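Low molecular weight phosphotyrosine phosphatase family protein (Streptococcus pyogenes, PDB 5GOT) probably catalyses the hydrolysis of phosphotyrosine in proteins, as a low molecular weight protein tyrosine phosphatase. Local coordinates at residues 24-29 with 135-140. Sequence-based numbering, arbitrary orientation.
Sequences SIVSSD and DWLSRL
Leu137 reaches from helix 122-140 to Ile25 and Val26, a small apolar contact between a loop and a helix; no hydrogen bond joins 24-29 to 135-140. The closest approach is made by one methyl group: Leu137 CD1 lies 3.7 Å from Val26 CB and 4.0 Å from Val26 CG2, so it meets the valine at its branch point, and the two side chains run past each other in opposite directions. The leucine CB already faces the loop, and with CG anti to the backbone N (chi1 -168°) and chi2 at 77° CD1 is brought against the valine. Ile25 adds a looser contact nearer the helix backbone, its CD1 coming to 4.4 Å from Leu137 CB. Ile25 O lies 4.2 Å from Leu137 CD1, a van der Waals approach.

Within the helix, Asp135 O accepts from Arg139 N and, at 2.9 Å, from Ser138 OG.

The loop is the return from helix 14-23 to strand 31-37 in the beta-alpha-beta unit that starts with strand 2-8. Val26 also packs on Met31 and Ile33, and Ile25 on Cys133 and Gln134, while Trp136 and Leu140 carry helix 122-140 onto strands 81-84 and 2-8 of the parallel sheet (order 2-1-3-4) of the low molecular weight phosphatase fold.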
ATOM      1  N   SER A  24       0.347   9.301  -6.459  1.00 30.77           N
ATOM      2  CA  SER A  24      -0.256  10.251  -7.376  1.00 32.26           C
ATOM      3  C   SER A  24      -0.931  11.413  -6.664  1.00 35.22           C
ATOM      4  O   SER A  24      -1.313  12.380  -7.331  1.00 35.06           O
ATOM      5  CB  SER A  24      -1.269   9.544  -8.289  1.00 29.70           C
ATOM      6  OG  SER A  24      -2.527   9.354  -7.649  1.00 29.85           O
ATOM      7  N   ILE A  25      -1.098  11.352  -5.341  1.00 30.93           N
ATOM      8  CA  ILE A  25      -1.803  12.399  -4.614  1.00 30.99           C
ATOM      9  C   ILE A  25      -0.927  13.109  -3.591  1.00 31.89           C
ATOM     10  O   ILE A  25      -1.390  14.052  -2.955  1.00 35.68           O
ATOM     11  CB  ILE A  25      -3.088  11.869  -3.944  1.00 33.61           C
ATOM     12  CG1 ILE A  25      -2.776  10.802  -2.894  1.00 32.79           C
ATOM     13  CG2 ILE A  25      -4.068  11.334  -4.991  1.00 35.58           C
ATOM     14  CD1 ILE A  25      -3.952  10.518  -1.964  1.00 28.56           C
ATOM     15  N   VAL A  26       0.334  12.708  -3.431  1.00 31.92           N
ATOM     16  CA  VAL A  26       1.233  13.395  -2.510  1.00 35.75           C
ATOM     17  C   VAL A  26       2.660  13.292  -3.038  1.00 36.87           C
ATOM     18  O   VAL A  26       3.046  12.286  -3.641  1.00 37.41           O
ATOM     19  CB  VAL A  26       1.092  12.831  -1.074  1.00 34.37           C
ATOM     20  CG1 VAL A  26       1.450  11.363  -1.022  1.00 34.00           C
ATOM     21  CG2 VAL A  26       1.955  13.605  -0.117  1.00 34.30           C
ATOM     22  N   SER A  27       3.443  14.351  -2.808  1.00 36.68           N
ATOM     23  CA  SER A  27       4.760  14.500  -3.419  1.00 44.19           C
ATOM     24  C   SER A  27       5.807  13.657  -2.714  1.00 43.29           C
ATOM     25  O   SER A  27       5.811  13.536  -1.486  1.00 40.39           O
ATOM     26  CB  SER A  27       5.219  15.960  -3.396  1.00 47.34           C
ATOM     27  OG  SER A  27       4.470  16.766  -4.289  1.00 53.24           O
ATOM     28  N   SER A  28       6.718  13.099  -3.518  1.00 47.88           N
ATOM     29  CA  SER A  28       7.899  12.398  -3.030  1.00 48.41           C
ATOM     30  C   SER A  28       8.702  13.212  -2.013  1.00 46.29           C
ATOM     31  O   SER A  28       9.463  12.635  -1.228  1.00 46.89           O
ATOM     32  CB  SER A  28       8.766  12.029  -4.238  1.00 47.52           C
ATOM     33  OG  SER A  28      10.070  11.652  -3.851  1.00 56.81           O
ATOM     34  N   ASP A  29       8.534  14.534  -1.995  1.00 49.53           N
ATOM     35  CA  ASP A  29       9.295  15.388  -1.095  1.00 50.11           C
ATOM     36  C   ASP A  29       8.719  15.418   0.313  1.00 51.05           C
ATOM     37  O   ASP A  29       9.439  15.771   1.256  1.00 48.78           O
ATOM     38  CB  ASP A  29       9.360  16.814  -1.656  1.00 54.60           C
ATOM     39  CG  ASP A  29      10.102  16.889  -2.991  1.00 55.04           C
ATOM     40  OD1 ASP A  29      11.173  16.258  -3.118  1.00 60.21           O
ATOM     41  OD2 ASP A  29       9.612  17.579  -3.913  1.00 58.54           O
ATOM     42  N   ASP A 135      -8.141   9.105   2.604  1.00 27.01           N
ATOM     43  CA  ASP A 135      -8.285   9.114   4.052  1.00 28.70           C
ATOM     44  C   ASP A 135      -6.933   9.095   4.747  1.00 30.41           C
ATOM     45  O   ASP A 135      -6.735   9.816   5.729  1.00 27.04           O
ATOM     46  CB  ASP A 135      -9.142   7.941   4.503  1.00 30.32           C
ATOM     47  CG  ASP A 135     -10.596   8.103   4.094  1.00 39.56           C
ATOM     48  OD1 ASP A 135     -10.952   9.171   3.530  1.00 40.37           O
ATOM     49  OD2 ASP A 135     -11.382   7.172   4.354  1.00 46.11           O
ATOM     50  N   TRP A 136      -5.989   8.282   4.255  1.00 27.62           N
ATOM     51  CA  TRP A 136      -4.656   8.268   4.853  1.00 27.52           C
ATOM     52  C   TRP A 136      -3.974   9.622   4.720  1.00 30.02           C
ATOM     53  O   TRP A 136      -3.274  10.062   5.639  1.00 30.11           O
ATOM     54  CB  TRP A 136      -3.794   7.158   4.240  1.00 25.84           C
ATOM     55  CG  TRP A 136      -4.155   5.843   4.846  1.00 26.33           C
ATOM     56  CD1 TRP A 136      -4.778   4.785   4.231  1.00 26.23           C
ATOM     57  CD2 TRP A 136      -3.992   5.471   6.217  1.00 24.72           C
ATOM     58  NE1 TRP A 136      -4.995   3.773   5.139  1.00 23.99           N
ATOM     59  CE2 TRP A 136      -4.516   4.172   6.364  1.00 25.04           C
ATOM     60  CE3 TRP A 136      -3.452   6.113   7.339  1.00 29.25           C
ATOM     61  CZ2 TRP A 136      -4.510   3.501   7.584  1.00 26.56           C
ATOM     62  CZ3 TRP A 136      -3.439   5.442   8.547  1.00 26.86           C
ATOM     63  CH2 TRP A 136      -3.964   4.153   8.663  1.00 27.47           C
ATOM     64  N   LEU A 137      -4.197  10.316   3.606  1.00 28.90           N
ATOM     65  CA  LEU A 137      -3.633  11.652   3.447  1.00 28.45           C
ATOM     66  C   LEU A 137      -4.139  12.592   4.536  1.00 30.63           C
ATOM     67  O   LEU A 137      -3.354  13.305   5.174  1.00 30.43           O
ATOM     68  CB  LEU A 137      -3.984  12.193   2.063  1.00 31.63           C
ATOM     69  CG  LEU A 137      -3.242  13.446   1.608  1.00 32.85           C
ATOM     70  CD1 LEU A 137      -1.836  13.089   1.155  1.00 32.87           C
ATOM     71  CD2 LEU A 137      -4.037  14.165   0.499  1.00 32.68           C
ATOM     72  N   SER A 138      -5.456  12.606   4.762  1.00 27.67           N
ATOM     73  CA  SER A 138      -6.022  13.487   5.773  1.00 30.94           C
ATOM     74  C   SER A 138      -5.584  13.070   7.168  1.00 34.86           C
ATOM     75  O   SER A 138      -5.513  13.901   8.078  1.00 33.17           O
ATOM     76  CB  SER A 138      -7.544  13.486   5.679  1.00 32.06           C
ATOM     77  OG  SER A 138      -8.054  12.337   6.321  1.00 37.46           O
ATOM     78  N   ARG A 139      -5.271  11.793   7.344  1.00 29.38           N
ATOM     79  CA  ARG A 139      -4.816  11.312   8.635  1.00 31.07           C
ATOM     80  C   ARG A 139      -3.353  11.671   8.888  1.00 30.13           C
ATOM     81  O   ARG A 139      -2.986  12.051  10.008  1.00 31.85           O
ATOM     82  CB  ARG A 139      -5.030   9.804   8.698  1.00 33.75           C
ATOM     83  CG  ARG A 139      -4.870   9.221  10.048  1.00 33.97           C
ATOM     84  CD  ARG A 139      -6.188   8.682  10.588  1.00 33.45           C
ATOM     85  NE  ARG A 139      -5.859   7.894  11.766  1.00 38.00           N
ATOM     86  CZ  ARG A 139      -5.977   6.575  11.848  1.00 35.16           C
ATOM     87  NH1 ARG A 139      -6.488   5.886  10.832  1.00 37.71           N
ATOM     88  NH2 ARG A 139      -5.605   5.953  12.965  1.00 32.07           N
ATOM     89  N   LEU A 140      -2.513  11.577   7.860  1.00 29.96           N
ATOM     90  CA  LEU A 140      -1.070  11.703   8.024  1.00 32.55           C
ATOM     91  C   LEU A 140      -0.534  13.108   7.776  1.00 34.51           C
ATOM     92  O   LEU A 140       0.546  13.431   8.276  1.00 34.00           O
ATOM     93  CB  LEU A 140      -0.353  10.721   7.086  1.00 29.03           C
ATOM     94  CG  LEU A 140      -0.683   9.261   7.385  1.00 27.03           C
ATOM     95  CD1 LEU A 140      -0.137   8.361   6.300  1.00 29.73           C
ATOM     96  CD2 LEU A 140      -0.098   8.885   8.736  1.00 30.26           C
TER